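Side-chain contacts in Na-K-Cl cotransporter (Methanosarcina acetivorans, PDB 3G40), which probably carries chloride together with monoatomic cations across the membrane, and is represented here by its cytoplasmic C-terminal domain: residues P30-G35 with F114-E119; L196-F201 with N213-L218. One frame throughout, in Å; residues are numbered along the deposited sequence.

Contact 1 (P30-G35 with F114-E119)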
ATOM      1  N   PRO A  30       4.589  -9.102  12.217  1.00 44.50           N
ATOM      2  CA  PRO A  30       3.259  -8.486  12.218  1.00 44.91           C
ATOM      3  C   PRO A  30       3.197  -7.231  11.349  1.00 44.94           C
ATOM      4  O   PRO A  30       2.106  -6.847  10.928  1.00 38.26           O
ATOM      5  CB  PRO A  30       3.045  -8.105  13.689  1.00 44.93           C
ATOM      6  CG  PRO A  30       4.043  -8.890  14.442  1.00 54.63           C
ATOM      7  CD  PRO A  30       5.212  -9.059  13.552  1.00 46.36           C
ATOM      8  N   ARG A  31       4.340  -6.591  11.114  1.00 43.22           N
ATOM      9  CA  ARG A  31       4.390  -5.406  10.259  1.00 44.42           C
ATOM     10  C   ARG A  31       4.092  -5.757   8.801  1.00 42.45           C
ATOM     11  O   ARG A  31       3.415  -5.001   8.102  1.00 40.91           O
ATOM     12  CB  ARG A  31       5.752  -4.723  10.362  1.00 41.13           C
ATOM     13  CG  ARG A  31       6.087  -4.214  11.765  1.00 46.59           C
ATOM     14  CD  ARG A  31       7.586  -4.019  11.881  1.00 57.73           C
ATOM     15  NE  ARG A  31       8.003  -3.718  13.244  1.00 80.79           N
ATOM     16  CZ  ARG A  31       9.236  -3.910  13.697  1.00 94.02           C
ATOM     17  NH1 ARG A  31      10.165  -4.413  12.894  1.00 96.24           N
ATOM     18  NH2 ARG A  31       9.538  -3.608  14.953  1.00 95.85           N
ATOM     19  N   GLU A  32       4.609  -6.896   8.343  1.00 40.68           N
ATOM     20  CA  GLU A  32       4.278  -7.401   7.009  1.00 47.18           C
ATOM     21  C   GLU A  32       2.794  -7.701   6.927  1.00 44.33           C
ATOM     22  O   GLU A  32       2.136  -7.385   5.937  1.00 39.20           O
ATOM     23  CB  GLU A  32       5.064  -8.672   6.685  1.00 53.91           C
ATOM     24  CG  GLU A  32       6.487  -8.436   6.218  1.00 70.21           C
ATOM     25  CD  GLU A  32       6.582  -7.975   4.764  1.00 74.11           C
ATOM     26  OE1 GLU A  32       5.552  -7.939   4.050  1.00 64.53           O
ATOM     27  OE2 GLU A  32       7.709  -7.653   4.335  1.00 84.39           O
ATOM     28  N   LEU A  33       2.261  -8.324   7.972  1.00 37.94           N
ATOM     29  CA  LEU A  33       0.827  -8.576   8.021  1.00 37.40           C
ATOM     30  C   LEU A  33       0.039  -7.273   7.915  1.00 33.53           C
ATOM     31  O   LEU A  33      -0.923  -7.205   7.161  1.00 37.42           O
ATOM     32  CB  LEU A  33       0.447  -9.321   9.306  1.00 33.08           C
ATOM     33  CG  LEU A  33      -1.048  -9.565   9.516  1.00 35.91           C
ATOM     34  CD1 LEU A  33      -1.644 -10.352   8.357  1.00 34.68           C
ATOM     35  CD2 LEU A  33      -1.278 -10.298  10.866  1.00 37.96           C
ATOM     36  N   MET A  34       0.422  -6.251   8.683  1.00 33.97           N
ATOM     37  CA  MET A  34      -0.274  -4.970   8.629  1.00 31.99           C
ATOM     38  C   MET A  34      -0.209  -4.407   7.193  1.00 31.75           C
ATOM     39  O   MET A  34      -1.165  -3.803   6.706  1.00 33.03           O
ATOM     40  CB  MET A  34       0.327  -3.965   9.608  1.00 36.35           C
ATOM     41  CG  MET A  34       0.005  -4.274  11.091  1.00 45.33           C
ATOM     42  SD  MET A  34      -1.784  -4.417  11.367  1.00 50.00           S
ATOM     43  CE  MET A  34      -2.295  -2.713  11.244  1.00 45.95           C
ATOM     44  N   GLY A  35       0.921  -4.612   6.529  1.00 34.75           N
ATOM     45  CA  GLY A  35       1.091  -4.103   5.172  1.00 34.37           C
ATOM     46  C   GLY A  35       0.256  -4.849   4.138  1.00 43.14           C
ATOM     47  O   GLY A  35       0.066  -4.367   3.021  1.00 36.68           O
ATOM     48  N   PHE A 114      -1.793 -18.780   1.977  1.00 37.33           N
ATOM     49  CA  PHE A 114      -1.313 -17.498   1.467  1.00 39.74           C
ATOM     50  C   PHE A 114       0.146 -17.250   1.851  1.00 45.28           C
ATOM     51  O   PHE A 114       0.467 -17.091   3.031  1.00 41.84           O
ATOM     52  CB  PHE A 114      -2.196 -16.359   1.973  1.00 36.90           C
ATOM     53  CG  PHE A 114      -1.887 -15.024   1.347  1.00 37.89           C
ATOM     54  CD1 PHE A 114      -2.640 -14.566   0.279  1.00 36.92           C
ATOM     55  CD2 PHE A 114      -0.848 -14.235   1.823  1.00 39.45           C
ATOM     56  CE1 PHE A 114      -2.371 -13.328  -0.314  1.00 39.30           C
ATOM     57  CE2 PHE A 114      -0.568 -12.993   1.228  1.00 39.62           C
ATOM     58  CZ  PHE A 114      -1.338 -12.546   0.156  1.00 35.81           C
ATOM     59  N   LEU A 115       1.017 -17.196   0.843  1.00 37.95           N
ATOM     60  CA  LEU A 115       2.446 -17.015   1.067  1.00 39.01           C
ATOM     61  C   LEU A 115       2.950 -15.768   0.378  1.00 45.21           C
ATOM     62  O   LEU A 115       2.510 -15.423  -0.720  1.00 41.91           O
ATOM     63  CB  LEU A 115       3.232 -18.204   0.522  1.00 40.42           C
ATOM     64  CG  LEU A 115       2.886 -19.594   1.051  1.00 47.45           C
ATOM     65  CD1 LEU A 115       3.632 -20.641   0.260  1.00 52.12           C
ATOM     66  CD2 LEU A 115       3.229 -19.693   2.530  1.00 40.80           C
ATOM     67  N   ARG A 116       3.899 -15.114   1.022  1.00 44.39           N
ATOM     68  CA  ARG A 116       4.584 -13.982   0.439  1.00 49.95           C
ATOM     69  C   ARG A 116       5.861 -14.494  -0.225  1.00 48.45           C
ATOM     70  O   ARG A 116       6.561 -15.354   0.318  1.00 45.75           O
ATOM     71  CB  ARG A 116       4.893 -12.953   1.533  1.00 56.13           C
ATOM     72  CG  ARG A 116       5.635 -11.714   1.079  1.00 61.81           C
ATOM     73  CD  ARG A 116       6.044 -10.858   2.275  1.00 67.87           C
ATOM     74  NE  ARG A 116       7.242 -10.080   1.980  1.00 78.73           N
ATOM     75  CZ  ARG A 116       8.467 -10.434   2.349  1.00 80.07           C
ATOM     76  NH1 ARG A 116       8.652 -11.547   3.045  1.00 79.27           N
ATOM     77  NH2 ARG A 116       9.507  -9.673   2.030  1.00 86.34           N
ATOM     78  N   LEU A 117       6.150 -13.986  -1.414  1.00 41.94           N
ATOM     79  CA  LEU A 117       7.389 -14.318  -2.103  1.00 40.88           C
ATOM     80  C   LEU A 117       8.419 -13.249  -1.743  1.00 41.62           C
ATOM     81  O   LEU A 117       8.329 -12.111  -2.196  1.00 44.80           O
ATOM     82  CB  LEU A 117       7.164 -14.350  -3.630  1.00 41.25           C
ATOM     83  CG  LEU A 117       8.321 -14.803  -4.530  1.00 45.18           C
ATOM     84  CD1 LEU A 117       8.785 -16.215  -4.207  1.00 50.53           C
ATOM     85  CD2 LEU A 117       7.919 -14.697  -6.004  1.00 49.98           C
ATOM     86  N   PRO A 118       9.401 -13.608  -0.910  1.00 45.51           N
ATOM     87  CA  PRO A 118      10.383 -12.611  -0.463  1.00 48.35           C
ATOM     88  C   PRO A 118      11.353 -12.235  -1.580  1.00 53.18           C
ATOM     89  O   PRO A 118      11.488 -12.979  -2.553  1.00 51.84           O
ATOM     90  CB  PRO A 118      11.137 -13.334   0.666  1.00 52.70           C
ATOM     91  CG  PRO A 118      10.303 -14.545   1.006  1.00 54.16           C
ATOM     92  CD  PRO A 118       9.581 -14.910  -0.255  1.00 48.25           C
ATOM     93  N   GLU A 119      12.015 -11.091  -1.437  1.00 63.83           N
ATOM     94  CA  GLU A 119      13.080 -10.703  -2.355  1.00 71.26           C
ATOM     95  C   GLU A 119      14.306 -11.607  -2.181  1.00 71.71           C
ATOM     96  O   GLU A 119      14.927 -12.012  -3.161  1.00 68.92           O
ATOM     97  CB  GLU A 119      13.462  -9.232  -2.167  1.00 80.97           C
ATOM     98  CG  GLU A 119      12.349  -8.243  -2.495  1.00 92.84           C
ATOM     99  CD  GLU A 119      12.866  -6.833  -2.746  1.00100.50           C
ATOM    100  OE1 GLU A 119      12.497  -5.916  -1.981  1.00104.39           O
ATOM    101  OE2 GLU A 119      13.644  -6.642  -3.707  1.00 99.17           O
TER
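A single surface salt bridge joins Glu32, in the first turn of helix 30-44, to Arg116, the last residue of strand 112-116. The backbones stay well apart here. The nearest CA atoms, those of Glu32 and Arg116, are 9.3 Å from each other, and the two long side chains fill the distance. Arg116 reaches out with CG anti to its backbone N (chi1 179°) and an extended chain as far as NE. Glu32 is bent at chi2 (-77°), and its chain meets the arginine at about a right angle. Glu32 OE2 stands 3.4 Å from Arg116 NE. This oxygen sits over one face of the guanidinium, 3.2 Å above its plane and so well away from the directions of the N-H groups. The carboxylate is turned 42° from the guanidinium plane. The pair therefore rests on charge attraction and contact, without a directed hydrogen bond. Glu32 OE1 lies 3.5 Å from Arg116 CD, so both oxygens touch the arginine. Pro118 CA is above the opposite face of the guanidinium, toward its rim, and the group is held between proline and glutamate. Gln149 of the second subunit also packs on Glu32. The place near the helix N terminus would probably suit its negative charge. With alanine in place of Glu32, the Arg116 guanidinium would probably lose this countercharge and be freer to swing. Deeper in, Phe114 of the same strand packs on Phe39, Leu40 and Ile43 of the helix. The bridge thus lies at the rim of a helix-on-sheet interface. It sits at the C-terminal ends of neighbouring strands 22-27 and 112-116, in the parallel half of the mixed sheet, whose strand order 3-2-1-4-5 is that of Rossmann-like folds.

Contact 2 (L196-F201 with N213-L218)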
ATOM      1  N   LEU A 196     -10.952  -5.609 -15.549  1.00 31.86           N
ATOM      2  CA  LEU A 196     -10.320  -6.914 -15.672  1.00 31.05           C
ATOM      3  C   LEU A 196     -10.047  -7.258 -17.128  1.00 32.63           C
ATOM      4  O   LEU A 196     -10.932  -7.090 -17.972  1.00 37.56           O
ATOM      5  CB  LEU A 196     -11.221  -7.991 -15.067  1.00 31.39           C
ATOM      6  CG  LEU A 196     -10.762  -9.442 -15.155  1.00 36.22           C
ATOM      7  CD1 LEU A 196      -9.377  -9.644 -14.529  1.00 34.35           C
ATOM      8  CD2 LEU A 196     -11.785 -10.368 -14.465  1.00 37.71           C
ATOM      9  N   SER A 197      -8.838  -7.738 -17.421  1.00 33.91           N
ATOM     10  CA  SER A 197      -8.521  -8.254 -18.765  1.00 39.50           C
ATOM     11  C   SER A 197      -8.050  -9.690 -18.674  1.00 41.13           C
ATOM     12  O   SER A 197      -7.371 -10.067 -17.718  1.00 37.02           O
ATOM     13  CB  SER A 197      -7.423  -7.439 -19.472  1.00 35.86           C
ATOM     14  OG  SER A 197      -7.766  -6.081 -19.618  1.00 37.16           O
ATOM     15  N   PHE A 198      -8.414 -10.488 -19.676  1.00 36.07           N
ATOM     16  CA  PHE A 198      -7.874 -11.833 -19.825  1.00 28.35           C
ATOM     17  C   PHE A 198      -6.759 -11.763 -20.860  1.00 40.54           C
ATOM     18  O   PHE A 198      -6.973 -11.274 -21.975  1.00 38.48           O
ATOM     19  CB  PHE A 198      -8.935 -12.809 -20.346  1.00 31.92           C
ATOM     20  CG  PHE A 198     -10.037 -13.121 -19.379  1.00 34.61           C
ATOM     21  CD1 PHE A 198     -11.168 -13.799 -19.814  1.00 38.00           C
ATOM     22  CD2 PHE A 198      -9.951 -12.755 -18.041  1.00 38.02           C
ATOM     23  CE1 PHE A 198     -12.191 -14.106 -18.944  1.00 39.86           C
ATOM     24  CE2 PHE A 198     -10.981 -13.061 -17.160  1.00 35.69           C
ATOM     25  CZ  PHE A 198     -12.089 -13.739 -17.603  1.00 40.56           C
ATOM     26  N   MET A 199      -5.586 -12.260 -20.488  1.00 38.48           N
ATOM     27  CA  MET A 199      -4.404 -12.256 -21.348  1.00 39.42           C
ATOM     28  C   MET A 199      -3.970 -13.689 -21.660  1.00 38.95           C
ATOM     29  O   MET A 199      -3.919 -14.545 -20.776  1.00 36.30           O
ATOM     30  CB  MET A 199      -3.253 -11.533 -20.641  1.00 43.46           C
ATOM     31  CG  MET A 199      -3.638 -10.179 -20.026  1.00 44.04           C
ATOM     32  SD  MET A 199      -3.807  -8.886 -21.259  1.00 66.84           S
ATOM     33  CE  MET A 199      -2.336  -9.194 -22.212  1.00 50.41           C
ATOM     34  N   THR A 200      -3.655 -13.965 -22.920  1.00 36.11           N
ATOM     35  CA  THR A 200      -3.071 -15.258 -23.246  1.00 37.45           C
ATOM     36  C   THR A 200      -2.129 -15.107 -24.444  1.00 39.38           C
ATOM     37  O   THR A 200      -1.875 -13.998 -24.895  1.00 39.26           O
ATOM     38  CB  THR A 200      -4.146 -16.338 -23.510  1.00 41.62           C
ATOM     39  OG1 THR A 200      -3.546 -17.641 -23.454  1.00 44.62           O
ATOM     40  CG2 THR A 200      -4.794 -16.137 -24.879  1.00 43.45           C
ATOM     41  N   PHE A 201      -1.594 -16.215 -24.930  1.00 40.24           N
ATOM     42  CA  PHE A 201      -0.675 -16.177 -26.073  1.00 45.11           C
ATOM     43  C   PHE A 201      -0.906 -17.398 -26.944  1.00 40.78           C
ATOM     44  O   PHE A 201      -1.448 -18.404 -26.480  1.00 47.05           O
ATOM     45  CB  PHE A 201       0.772 -16.147 -25.584  1.00 53.68           C
ATOM     46  CG  PHE A 201       1.062 -17.184 -24.548  1.00 69.20           C
ATOM     47  CD1 PHE A 201       1.632 -18.394 -24.904  1.00 82.17           C
ATOM     48  CD2 PHE A 201       0.734 -16.964 -23.221  1.00 79.83           C
ATOM     49  CE1 PHE A 201       1.890 -19.360 -23.947  1.00 87.16           C
ATOM     50  CE2 PHE A 201       0.984 -17.924 -22.260  1.00 81.35           C
ATOM     51  CZ  PHE A 201       1.561 -19.126 -22.624  1.00 85.02           C
ATOM     52  N   ASN A 213     -11.786 -17.217 -28.773  1.00 33.23           N
ATOM     53  CA  ASN A 213     -13.061 -17.747 -28.595  1.00 34.09           C
ATOM     54  C   ASN A 213     -13.180 -18.336 -27.183  1.00 36.86           C
ATOM     55  O   ASN A 213     -14.082 -18.223 -26.677  1.00 38.80           O
ATOM     56  CB  ASN A 213     -13.455 -18.771 -29.661  1.00 20.00           C
ATOM     57  CG  ASN A 213     -13.617 -18.169 -31.076  1.00 20.00           C
ATOM     58  OD1 ASN A 213     -13.852 -17.108 -31.305  1.00 20.00           O
ATOM     59  ND2 ASN A 213     -13.531 -18.953 -31.916  1.00 20.00           N
ATOM     60  N   PHE A 214     -12.163 -19.004 -26.722  1.00 40.99           N
ATOM     61  CA  PHE A 214     -12.152 -19.553 -25.372  1.00 39.30           C
ATOM     62  C   PHE A 214     -12.319 -18.455 -24.322  1.00 40.60           C
ATOM     63  O   PHE A 214     -13.148 -18.582 -23.428  1.00 38.05           O
ATOM     64  CB  PHE A 214     -10.874 -20.355 -25.143  1.00 42.72           C
ATOM     65  CG  PHE A 214     -10.688 -20.801 -23.729  1.00 43.22           C
ATOM     66  CD1 PHE A 214     -11.296 -21.961 -23.268  1.00 49.03           C
ATOM     67  CD2 PHE A 214      -9.905 -20.066 -22.862  1.00 43.20           C
ATOM     68  CE1 PHE A 214     -11.131 -22.373 -21.950  1.00 48.40           C
ATOM     69  CE2 PHE A 214      -9.734 -20.481 -21.529  1.00 44.27           C
ATOM     70  CZ  PHE A 214     -10.347 -21.637 -21.091  1.00 39.76           C
ATOM     71  N   LEU A 215     -11.552 -17.370 -24.445  1.00 37.78           N
ATOM     72  CA  LEU A 215     -11.649 -16.250 -23.508  1.00 38.80           C
ATOM     73  C   LEU A 215     -13.028 -15.583 -23.503  1.00 42.12           C
ATOM     74  O   LEU A 215     -13.564 -15.256 -22.441  1.00 36.13           O
ATOM     75  CB  LEU A 215     -10.562 -15.208 -23.783  1.00 35.59           C
ATOM     76  CG  LEU A 215      -9.125 -15.732 -23.672  1.00 44.87           C
ATOM     77  CD1 LEU A 215      -8.125 -14.584 -23.798  1.00 40.78           C
ATOM     78  CD2 LEU A 215      -8.914 -16.502 -22.378  1.00 49.50           C
ATOM     79  N   GLN A 216     -13.602 -15.375 -24.680  1.00 37.08           N
ATOM     80  CA  GLN A 216     -14.950 -14.809 -24.759  1.00 41.09           C
ATOM     81  C   GLN A 216     -15.959 -15.760 -24.091  1.00 47.11           C
ATOM     82  O   GLN A 216     -16.903 -15.323 -23.428  1.00 40.85           O
ATOM     83  CB  GLN A 216     -15.361 -14.527 -26.206  1.00 40.00           C
ATOM     84  CG  GLN A 216     -14.571 -13.400 -26.901  1.00 40.95           C
ATOM     85  CD  GLN A 216     -14.980 -12.001 -26.464  1.00 46.15           C
ATOM     86  OE1 GLN A 216     -15.614 -11.820 -25.423  1.00 49.50           O
ATOM     87  NE2 GLN A 216     -14.606 -10.997 -27.259  1.00 43.22           N
ATOM     88  N   SER A 217     -15.764 -17.060 -24.278  1.00 42.78           N
ATOM     89  CA  SER A 217     -16.677 -18.045 -23.695  1.00 47.79           C
ATOM     90  C   SER A 217     -16.572 -18.091 -22.179  1.00 47.36           C
ATOM     91  O   SER A 217     -17.584 -18.220 -21.478  1.00 44.83           O
ATOM     92  CB  SER A 217     -16.424 -19.436 -24.273  1.00 42.35           C
ATOM     93  OG  SER A 217     -16.731 -19.434 -25.651  1.00 56.93           O
ATOM     94  N   LEU A 218     -15.340 -18.009 -21.691  1.00 40.06           N
ATOM     95  CA  LEU A 218     -15.070 -18.001 -20.257  1.00 41.17           C
ATOM     96  C   LEU A 218     -15.755 -16.809 -19.607  1.00 45.60           C
ATOM     97  O   LEU A 218     -16.450 -16.958 -18.604  1.00 42.26           O
ATOM     98  CB  LEU A 218     -13.564 -17.943 -20.011  1.00 39.08           C
ATOM     99  CG  LEU A 218     -13.041 -18.129 -18.594  1.00 50.06           C
ATOM    100  CD1 LEU A 218     -13.360 -19.539 -18.130  1.00 48.25           C
ATOM    101  CD2 LEU A 218     -11.544 -17.877 -18.572  1.00 54.11           C
TER
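Phe198 of strand 196-201 packs against Leu215 and Leu218, on one side of helix 213-218. All the touching residues are buried. The ring carbon CD1 of Phe198 lies 3.8 Å from Leu215 O, which meets the ring at its edge and in its plane. Phe198 CE1 comes within 3.8 Å of Leu218 CD2, and Phe198 CB is 4.0 Å from Leu215 CD1. The same methyl, Leu215 CD1, touches Thr200 CG2 at 3.8 Å. Thr200 turns OG1 anti to its backbone N (chi1 -164°), and that hydroxyl hydrogen-bonds to Ile162 O. The N-to-C directions of the two segments are 152° apart, roughly antiparallel. They belong to the first two elements of a beta-alpha-beta unit, in which strand 228-232 follows the helix. Met229 of that strand packs on both Phe198 and Leu215, while Leu182 of helix 179-192 packs on Phe198 and Leu218. The outer side of helix 213-218 is different. Asn213 and Gln216 are exposed, and the CB of Gln216 points away from the strand. There Ser217 OG donates to Asn213 O at 3.1 Å, and it and Ser217 N come from opposite faces of the Asn213 carbonyl plane.

From the N terminus the chain passes strand 22-27 and enters helix 30-44. Contact 1 closes a long loop from there to the end of strand 112-116, with two further strand-and-helix steps between. Contact 2 opens only later and closes a short loop, from strand 195-201 to the helix that follows it. The two are in series, and neither nests in nor crosses the other. The centres of contact 1 and contact 2 are about 30 Å apart, on opposite sides of the chain's centre, and the contacts do not touch. Contact 1 lies in the first of the two sequence families of the C-terminal domain, contact 2 in the second. Both reach the same mixed sheet, which continues from one half of the domain into the other.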